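Side-chain contacts in Hsp70/Hsp90 co-chaperone CNS1 (Saccharomyces cerevisiae, PDB 6HFM), which acts as a co-chaperone that binds Hsp90 and Hsp70 and stimulates the ATPase of the Hsp70 SSA1, here represented by its C-terminal wheel domain: residues Pro50-Tyr55 against Asp59-Val64; Gln74-Leu79 against Leu139-Val144. All coordinates share one frame; numbering follows the deposited sequence.

Contact 1 of 2, residues Pro50-Tyr55 against Asp59-Val64; sequences PALIMY and DEFDFV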
ATOM      1  N   PRO A  50       4.470   6.901   3.102  1.00 17.08           N
ATOM      2  CA  PRO A  50       4.476   6.875   1.647  1.00 16.94           C
ATOM      3  C   PRO A  50       3.674   5.693   1.107  1.00 16.41           C
ATOM      4  O   PRO A  50       3.346   4.764   1.854  1.00 16.70           O
ATOM      5  CB  PRO A  50       5.969   6.718   1.297  1.00 18.36           C
ATOM      6  CG  PRO A  50       6.716   6.742   2.591  1.00 19.01           C
ATOM      7  CD  PRO A  50       5.724   6.356   3.637  1.00 18.49           C
ATOM      8  N   ALA A  51       3.382   5.730  -0.190  1.00 16.40           N
ATOM      9  CA  ALA A  51       2.704   4.633  -0.881  1.00 17.13           C
ATOM     10  C   ALA A  51       3.337   4.320  -2.228  1.00 16.86           C
ATOM     11  O   ALA A  51       3.629   5.229  -3.020  1.00 18.31           O
ATOM     12  CB  ALA A  51       1.230   4.952  -1.070  1.00 18.06           C
ATOM     13  N   LEU A  52       3.554   3.025  -2.473  1.00 17.25           N
ATOM     14  CA  LEU A  52       3.867   2.501  -3.795  1.00 18.51           C
ATOM     15  C   LEU A  52       2.578   1.935  -4.378  1.00 18.63           C
ATOM     16  O   LEU A  52       1.931   1.090  -3.752  1.00 19.58           O
ATOM     17  CB  LEU A  52       4.929   1.402  -3.705  1.00 20.19           C
ATOM     18  CG  LEU A  52       6.331   1.858  -3.312  1.00 23.61           C
ATOM     19  CD1 LEU A  52       7.216   0.661  -3.000  1.00 25.17           C
ATOM     20  CD2 LEU A  52       6.964   2.697  -4.413  1.00 26.92           C
ATOM     21  N   ILE A  53       2.199   2.409  -5.567  1.00 18.97           N
ATOM     22  CA  ILE A  53       0.976   1.961  -6.232  1.00 19.76           C
ATOM     23  C   ILE A  53       1.402   1.227  -7.497  1.00 19.56           C
ATOM     24  O   ILE A  53       1.894   1.842  -8.437  1.00 21.04           O
ATOM     25  CB  ILE A  53       0.011   3.133  -6.541  1.00 21.81           C
ATOM     26  CG1 ILE A  53      -0.329   3.900  -5.247  1.00 24.27           C
ATOM     27  CG2 ILE A  53      -1.272   2.629  -7.189  1.00 21.62           C
ATOM     28  CD1 ILE A  53       0.464   5.170  -5.067  1.00 27.42           C
ATOM     29  N   MET A  54       1.221  -0.092  -7.496  1.00 18.75           N
ATOM     30  CA  MET A  54       1.681  -0.962  -8.575  1.00 20.09           C
ATOM     31  C   MET A  54       0.545  -1.214  -9.562  1.00 19.36           C
ATOM     32  O   MET A  54      -0.589  -1.465  -9.155  1.00 18.90           O
ATOM     33  CB  MET A  54       2.154  -2.312  -8.019  1.00 21.77           C
ATOM     34  CG  MET A  54       3.068  -2.246  -6.801  1.00 24.72           C
ATOM     35  SD  MET A  54       4.530  -1.221  -7.036  1.00 27.80           S
ATOM     36  CE  MET A  54       5.382  -2.128  -8.324  1.00 31.59           C
ATOM     37  N   TYR A  55       0.862  -1.152 -10.856  1.00 20.55           N
ATOM     38  CA  TYR A  55      -0.061  -1.535 -11.927  1.00 21.22           C
ATOM     39  C   TYR A  55       0.592  -2.697 -12.680  1.00 22.27           C
ATOM     40  O   TYR A  55       1.166  -2.498 -13.757  1.00 23.55           O
ATOM     41  CB  TYR A  55      -0.329  -0.349 -12.863  1.00 21.67           C
ATOM     42  CG  TYR A  55      -0.729   0.930 -12.162  1.00 21.83           C
ATOM     43  CD1 TYR A  55      -2.041   1.136 -11.728  1.00 22.15           C
ATOM     44  CD2 TYR A  55       0.202   1.945 -11.936  1.00 22.04           C
ATOM     45  CE1 TYR A  55      -2.413   2.310 -11.092  1.00 21.77           C
ATOM     46  CE2 TYR A  55      -0.164   3.122 -11.305  1.00 23.01           C
ATOM     47  CZ  TYR A  55      -1.470   3.300 -10.879  1.00 23.13           C
ATOM     48  OH  TYR A  55      -1.834   4.464 -10.242  1.00 25.77           O
ATOM     49  N   ASP A  59       2.874  -2.864 -16.375  1.00 30.41           N
ATOM     50  CA  ASP A  59       4.309  -2.665 -16.082  1.00 31.85           C
ATOM     51  C   ASP A  59       4.625  -1.209 -15.718  1.00 31.67           C
ATOM     52  O   ASP A  59       5.485  -0.560 -16.318  1.00 32.05           O
ATOM     53  CB  ASP A  59       5.189  -3.148 -17.249  1.00 28.32           C
ATOM     54  CG  ASP A  59       6.675  -3.265 -16.879  1.00 18.04           C
ATOM     55  OD1 ASP A  59       7.495  -3.271 -17.774  1.00 24.08           O
ATOM     56  OD2 ASP A  59       6.997  -3.328 -15.663  1.00 32.13           O
ATOM     57  N   GLU A  60       3.901  -0.710 -14.730  1.00 29.85           N
ATOM     58  CA  GLU A  60       4.029   0.674 -14.298  1.00 28.56           C
ATOM     59  C   GLU A  60       3.769   0.740 -12.810  1.00 26.02           C
ATOM     60  O   GLU A  60       3.155  -0.168 -12.248  1.00 25.66           O
ATOM     61  CB  GLU A  60       3.021   1.544 -15.058  1.00 32.34           C
ATOM     62  CG  GLU A  60       3.141   3.048 -14.852  1.00 37.21           C
ATOM     63  CD  GLU A  60       4.496   3.587 -15.264  1.00 40.79           C
ATOM     64  OE1 GLU A  60       4.644   3.964 -16.445  1.00 41.91           O
ATOM     65  OE2 GLU A  60       5.416   3.604 -14.415  1.00 42.10           O
ATOM     66  N   PHE A  61       4.261   1.801 -12.178  1.00 24.36           N
ATOM     67  CA  PHE A  61       3.905   2.105 -10.795  1.00 23.51           C
ATOM     68  C   PHE A  61       3.982   3.603 -10.521  1.00 23.67           C
ATOM     69  O   PHE A  61       4.661   4.343 -11.240  1.00 24.46           O
ATOM     70  CB  PHE A  61       4.755   1.291  -9.791  1.00 24.94           C
ATOM     71  CG  PHE A  61       6.174   1.774  -9.621  1.00 24.96           C
ATOM     72  CD1 PHE A  61       6.549   2.493  -8.485  1.00 26.14           C
ATOM     73  CD2 PHE A  61       7.146   1.474 -10.570  1.00 27.17           C
ATOM     74  CE1 PHE A  61       7.860   2.926  -8.313  1.00 27.71           C
ATOM     75  CE2 PHE A  61       8.460   1.904 -10.403  1.00 28.48           C
ATOM     76  CZ  PHE A  61       8.817   2.629  -9.273  1.00 29.01           C
ATOM     77  N   ASP A  62       3.250   4.033  -9.496  1.00 22.27           N
ATOM     78  CA  ASP A  62       3.290   5.407  -9.007  1.00 22.42           C
ATOM     79  C   ASP A  62       3.877   5.422  -7.604  1.00 21.46           C
ATOM     80  O   ASP A  62       3.835   4.419  -6.886  1.00 20.82           O
ATOM     81  CB  ASP A  62       1.885   6.013  -8.933  1.00 24.47           C
ATOM     82  CG  ASP A  62       1.248   6.244 -10.288  1.00 26.57           C
ATOM     83  OD1 ASP A  62       1.951   6.338 -11.311  1.00 31.78           O
ATOM     84  OD2 ASP A  62       0.003   6.348 -10.319  1.00 29.46           O
ATOM     85  N   PHE A  63       4.416   6.576  -7.228  1.00 20.96           N
ATOM     86  CA  PHE A  63       4.899   6.830  -5.881  1.00 21.31           C
ATOM     87  C   PHE A  63       4.224   8.086  -5.339  1.00 21.85           C
ATOM     88  O   PHE A  63       4.249   9.134  -5.985  1.00 23.76           O
ATOM     89  CB  PHE A  63       6.414   7.012  -5.885  1.00 22.99           C
ATOM     90  CG  PHE A  63       6.981   7.394  -4.546  1.00 24.82           C
ATOM     91  CD1 PHE A  63       7.015   6.472  -3.512  1.00 25.91           C
ATOM     92  CD2 PHE A  63       7.468   8.682  -4.312  1.00 26.51           C
ATOM     93  CE1 PHE A  63       7.529   6.816  -2.270  1.00 27.18           C
ATOM     94  CE2 PHE A  63       7.989   9.028  -3.074  1.00 27.50           C
ATOM     95  CZ  PHE A  63       8.016   8.093  -2.052  1.00 26.62           C
ATOM     96  N   VAL A  64       3.620   7.968  -4.158  1.00 20.49           N
ATOM     97  CA  VAL A  64       2.999   9.097  -3.470  1.00 21.14           C
ATOM     98  C   VAL A  64       3.739   9.251  -2.146  1.00 20.51           C
ATOM     99  O   VAL A  64       3.715   8.348  -1.315  1.00 21.84           O
ATOM    100  CB  VAL A  64       1.490   8.855  -3.254  1.00 22.57           C
ATOM    101  CG1 VAL A  64       0.843  10.015  -2.508  1.00 22.63           C
ATOM    102  CG2 VAL A  64       0.795   8.653  -4.596  1.00 23.28           C
TER
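Y55 and D62 link side chains across an antiparallel beta hairpin of the wheel domain: Y55 OH donates to D62 OD2 at 2.6 Å. The hydroxyl comes from above the carboxylate plane, and ring and carboxylate stand 75° apart. With CG beside the backbone N (chi1 -50°), the tyrosine ring slants past E60, whose O lies at its edge, to D62, the next residue of strand 60-68 on that face. R87 forms a salt bridge with the same OD2, which probably steadies the negative charge of D62. A phenylalanine in place of Y55 would probably keep much of the ring packing but leave D62 OD2 without its hydroxyl donor, with the R87 salt bridge remaining.

Backbone bonds repeat the pairing at every second residue. I53 N gives a straight bond of 2.9 Å to D62 O, and D62 N returns one to I53 O; A51 and V64 pair likewise. Toward the turn, Y55 N still bonds E60 O, but the return bond from E60 N is weak, where D59 and E60 together face Y55 in a G1 beta bulge.

Packing divides between the two faces. Beside Y55 and D62, I53 CD1 lies 3.5 Å from V64 CG2. On the other face, M54 makes an oblique Met-aromatic contact with F61, its bent chain running alongside the phenylalanine. L52 reaches both aromatic rings with one methyl: CD2 is 4.0 Å from F61 CE1 and, at the edge of the other ring, 3.9 Å from F63 CD1.

Contact 2 of 2, residues Gln74-Leu79 against Leu139-Val144; sequences QELVDL and LKIYIV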
ATOM      1  N   GLN A  74     -10.684   4.098  -1.715  1.00 23.40           N
ATOM      2  CA  GLN A  74     -11.352   4.856  -2.790  1.00 26.45           C
ATOM      3  C   GLN A  74     -10.699   6.213  -3.059  1.00 25.42           C
ATOM      4  O   GLN A  74     -10.481   6.579  -4.211  1.00 25.45           O
ATOM      5  CB  GLN A  74     -12.838   5.074  -2.456  1.00 29.79           C
ATOM      6  CG  GLN A  74     -13.660   5.775  -3.537  1.00 33.84           C
ATOM      7  CD  GLN A  74     -13.852   4.914  -4.770  1.00 36.81           C
ATOM      8  OE1 GLN A  74     -14.345   3.792  -4.683  1.00 35.96           O
ATOM      9  NE2 GLN A  74     -13.471   5.442  -5.930  1.00 41.71           N
ATOM     10  N   GLU A  75     -10.414   6.958  -1.993  1.00 24.87           N
ATOM     11  CA  GLU A  75      -9.802   8.286  -2.122  1.00 25.63           C
ATOM     12  C   GLU A  75      -8.420   8.223  -2.785  1.00 24.83           C
ATOM     13  O   GLU A  75      -8.100   9.063  -3.622  1.00 25.66           O
ATOM     14  CB  GLU A  75      -9.736   9.001  -0.761  1.00 27.17           C
ATOM     15  CG  GLU A  75     -11.065   9.621  -0.335  1.00 27.09           C
ATOM     16  CD  GLU A  75     -11.105  10.069   1.129  1.00 23.09           C
ATOM     17  OE1 GLU A  75     -10.253   9.691   1.906  1.00 25.95           O
ATOM     18  OE2 GLU A  75     -12.068  10.798   1.464  1.00 34.68           O
ATOM     19  N   LEU A  76      -7.620   7.209  -2.444  1.00 22.75           N
ATOM     20  CA  LEU A  76      -6.302   7.052  -3.068  1.00 22.79           C
ATOM     21  C   LEU A  76      -6.429   6.625  -4.536  1.00 22.89           C
ATOM     22  O   LEU A  76      -5.692   7.127  -5.386  1.00 23.30           O
ATOM     23  CB  LEU A  76      -5.413   6.069  -2.290  1.00 22.62           C
ATOM     24  CG  LEU A  76      -3.955   5.943  -2.764  1.00 23.86           C
ATOM     25  CD1 LEU A  76      -3.225   7.283  -2.754  1.00 23.72           C
ATOM     26  CD2 LEU A  76      -3.205   4.937  -1.907  1.00 23.68           C
ATOM     27  N   VAL A  77      -7.362   5.715  -4.829  1.00 22.88           N
ATOM     28  CA  VAL A  77      -7.637   5.310  -6.222  1.00 23.48           C
ATOM     29  C   VAL A  77      -8.081   6.515  -7.060  1.00 25.93           C
ATOM     30  O   VAL A  77      -7.573   6.730  -8.164  1.00 25.14           O
ATOM     31  CB  VAL A  77      -8.696   4.187  -6.301  1.00 22.74           C
ATOM     32  CG1 VAL A  77      -9.171   3.954  -7.737  1.00 23.33           C
ATOM     33  CG2 VAL A  77      -8.135   2.891  -5.738  1.00 23.09           C
ATOM     34  N   ASP A  78      -9.016   7.297  -6.524  1.00 27.78           N
ATOM     35  CA  ASP A  78      -9.483   8.518  -7.196  1.00 29.79           C
ATOM     36  C   ASP A  78      -8.325   9.469  -7.504  1.00 29.60           C
ATOM     37  O   ASP A  78      -8.266  10.022  -8.592  1.00 31.47           O
ATOM     38  CB  ASP A  78     -10.560   9.247  -6.366  1.00 32.61           C
ATOM     39  CG  ASP A  78     -11.904   8.505  -6.332  1.00 36.06           C
ATOM     40  OD1 ASP A  78     -12.158   7.639  -7.200  1.00 39.40           O
ATOM     41  OD2 ASP A  78     -12.723   8.791  -5.428  1.00 38.49           O
ATOM     42  N   LEU A  79      -7.398   9.630  -6.560  1.00 29.03           N
ATOM     43  CA  LEU A  79      -6.230  10.499  -6.748  1.00 31.79           C
ATOM     44  C   LEU A  79      -5.319  10.044  -7.889  1.00 29.49           C
ATOM     45  O   LEU A  79      -5.010  10.824  -8.781  1.00 31.94           O
ATOM     46  CB  LEU A  79      -5.410  10.599  -5.453  1.00 34.64           C
ATOM     47  CG  LEU A  79      -4.172  11.512  -5.461  1.00 39.33           C
ATOM     48  CD1 LEU A  79      -4.566  12.976  -5.604  1.00 42.43           C
ATOM     49  CD2 LEU A  79      -3.344  11.306  -4.201  1.00 41.47           C
ATOM     50  N   LEU A 139       3.070   1.993   2.431  1.00 15.21           N
ATOM     51  CA  LEU A 139       2.000   1.219   1.809  1.00 15.93           C
ATOM     52  C   LEU A 139       2.494   0.627   0.494  1.00 16.33           C
ATOM     53  O   LEU A 139       3.323   1.224  -0.191  1.00 18.09           O
ATOM     54  CB  LEU A 139       0.773   2.096   1.528  1.00 16.65           C
ATOM     55  CG  LEU A 139       0.032   2.655   2.737  1.00 17.64           C
ATOM     56  CD1 LEU A 139      -0.948   3.735   2.298  1.00 18.68           C
ATOM     57  CD2 LEU A 139      -0.663   1.536   3.507  1.00 18.17           C
ATOM     58  N   LYS A 140       1.995  -0.559   0.171  1.00 16.44           N
ATOM     59  CA  LYS A 140       2.164  -1.156  -1.154  1.00 16.73           C
ATOM     60  C   LYS A 140       0.803  -1.705  -1.576  1.00 17.11           C
ATOM     61  O   LYS A 140       0.241  -2.562  -0.897  1.00 17.81           O
ATOM     62  CB  LYS A 140       3.223  -2.262  -1.129  1.00 17.90           C
ATOM     63  CG  LYS A 140       3.450  -2.952  -2.472  1.00 20.16           C
ATOM     64  CD  LYS A 140       4.722  -3.798  -2.496  1.00 21.12           C
ATOM     65  CE  LYS A 140       4.729  -4.937  -1.479  1.00 21.82           C
ATOM     66  NZ  LYS A 140       3.675  -5.985  -1.637  1.00 20.67           N
ATOM     67  N   ILE A 141       0.265  -1.176  -2.672  1.00 16.99           N
ATOM     68  CA  ILE A 141      -1.038  -1.610  -3.193  1.00 16.11           C
ATOM     69  C   ILE A 141      -0.888  -1.980  -4.665  1.00 16.42           C
ATOM     70  O   ILE A 141       0.006  -1.471  -5.358  1.00 17.54           O
ATOM     71  CB  ILE A 141      -2.166  -0.556  -2.961  1.00 17.37           C
ATOM     72  CG1 ILE A 141      -2.024   0.673  -3.859  1.00 18.03           C
ATOM     73  CG2 ILE A 141      -2.206  -0.137  -1.496  1.00 17.60           C
ATOM     74  CD1 ILE A 141      -3.254   1.562  -3.867  1.00 18.60           C
ATOM     75  N   TYR A 142      -1.760  -2.878  -5.115  1.00 16.21           N
ATOM     76  CA  TYR A 142      -1.813  -3.319  -6.506  1.00 16.35           C
ATOM     77  C   TYR A 142      -3.170  -2.936  -7.070  1.00 17.91           C
ATOM     78  O   TYR A 142      -4.201  -3.350  -6.542  1.00 19.09           O
ATOM     79  CB  TYR A 142      -1.605  -4.843  -6.602  1.00 16.82           C
ATOM     80  CG  TYR A 142      -0.293  -5.314  -6.002  1.00 17.06           C
ATOM     81  CD1 TYR A 142       0.857  -5.423  -6.781  1.00 17.67           C
ATOM     82  CD2 TYR A 142      -0.194  -5.612  -4.640  1.00 17.37           C
ATOM     83  CE1 TYR A 142       2.070  -5.834  -6.231  1.00 17.63           C
ATOM     84  CE2 TYR A 142       1.007  -6.030  -4.080  1.00 18.75           C
ATOM     85  CZ  TYR A 142       2.137  -6.132  -4.872  1.00 18.69           C
ATOM     86  OH  TYR A 142       3.322  -6.537  -4.301  1.00 21.18           O
ATOM     87  N   ILE A 143      -3.171  -2.140  -8.140  1.00 17.99           N
ATOM     88  CA  ILE A 143      -4.409  -1.740  -8.810  1.00 18.39           C
ATOM     89  C   ILE A 143      -4.528  -2.567 -10.089  1.00 18.56           C
ATOM     90  O   ILE A 143      -3.672  -2.481 -10.974  1.00 19.49           O
ATOM     91  CB  ILE A 143      -4.444  -0.213  -9.058  1.00 19.83           C
ATOM     92  CG1 ILE A 143      -4.584   0.506  -7.708  1.00 20.65           C
ATOM     93  CG2 ILE A 143      -5.594   0.165  -9.988  1.00 20.54           C
ATOM     94  CD1 ILE A 143      -4.576   2.023  -7.766  1.00 21.47           C
ATOM     95  N   VAL A 144      -5.568  -3.399 -10.153  1.00 18.74           N
ATOM     96  CA  VAL A 144      -5.767  -4.349 -11.261  1.00 19.57           C
ATOM     97  C   VAL A 144      -7.229  -4.317 -11.715  1.00 19.34           C
ATOM     98  O   VAL A 144      -8.124  -4.452 -10.894  1.00 19.63           O
ATOM     99  CB  VAL A 144      -5.405  -5.794 -10.832  1.00 19.99           C
ATOM    100  CG1 VAL A 144      -5.547  -6.766 -12.002  1.00 21.00           C
ATOM    101  CG2 VAL A 144      -3.980  -5.848 -10.291  1.00 19.94           C
TER
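L76 and I141 meet through their terminal methyls, L76 CD2 lying 3.9 Å from I141 CD1, and with V77 they account for most of the surface that the helix and strand bury against each other. The arrangement is a helix laid on one face of a beta sheet inside the wheel domain: helix 73-82 offers two successive residues, and strand 139-145 answers with alternate ones, I141 and I143.

The leucine points toward the strand and crosses the isoleucine at a slant. In I141, CG1 sits between the backbone N and the carbonyl carbon (chi1 72°), and the extended chain beyond it carries CD1 out to the helix. V77 makes the second touch: its CG2, the branch beside the backbone N, approaches I143 CD1 at 4.2 Å. The backbones stay well apart, with the CA atoms of V77 and I143 at 8.2 Å.

Other residues fill in around these pairs. F121 packs on L76, V101 and V103 pack on V77, and M105 lies against I141, so that helix 121-126 and strand 101-106 share the same core.

All four touching residues are buried and aliphatic, and no hydrogen bond crosses between the segments. Between these two segments the attraction is therefore probably dispersion and the exclusion of water, with no directional bond to fix the angle of approach.

From the N terminus, contact 1 comes first and closes a short turn, with three residues between its segments, joining strands 47-55 and 60-68. The chain then passes into helix 73-82, where contact 2 opens; 59 residues separate its two segments, among them strand 101-106 and helix 121-126. The two contacts are in series, neither enclosing nor crossing the other. In space they touch, their centres about 8 Å apart, because strands 47-55 and 139-145 are parallel neighbours in one sheet: M54 N lies 2.8 Å from I141 O, a probable hydrogen bond, and I53 CG2 packs against I143 CD1. The local hairpin and the distant helix-on-sheet contact are thereby tied into one core.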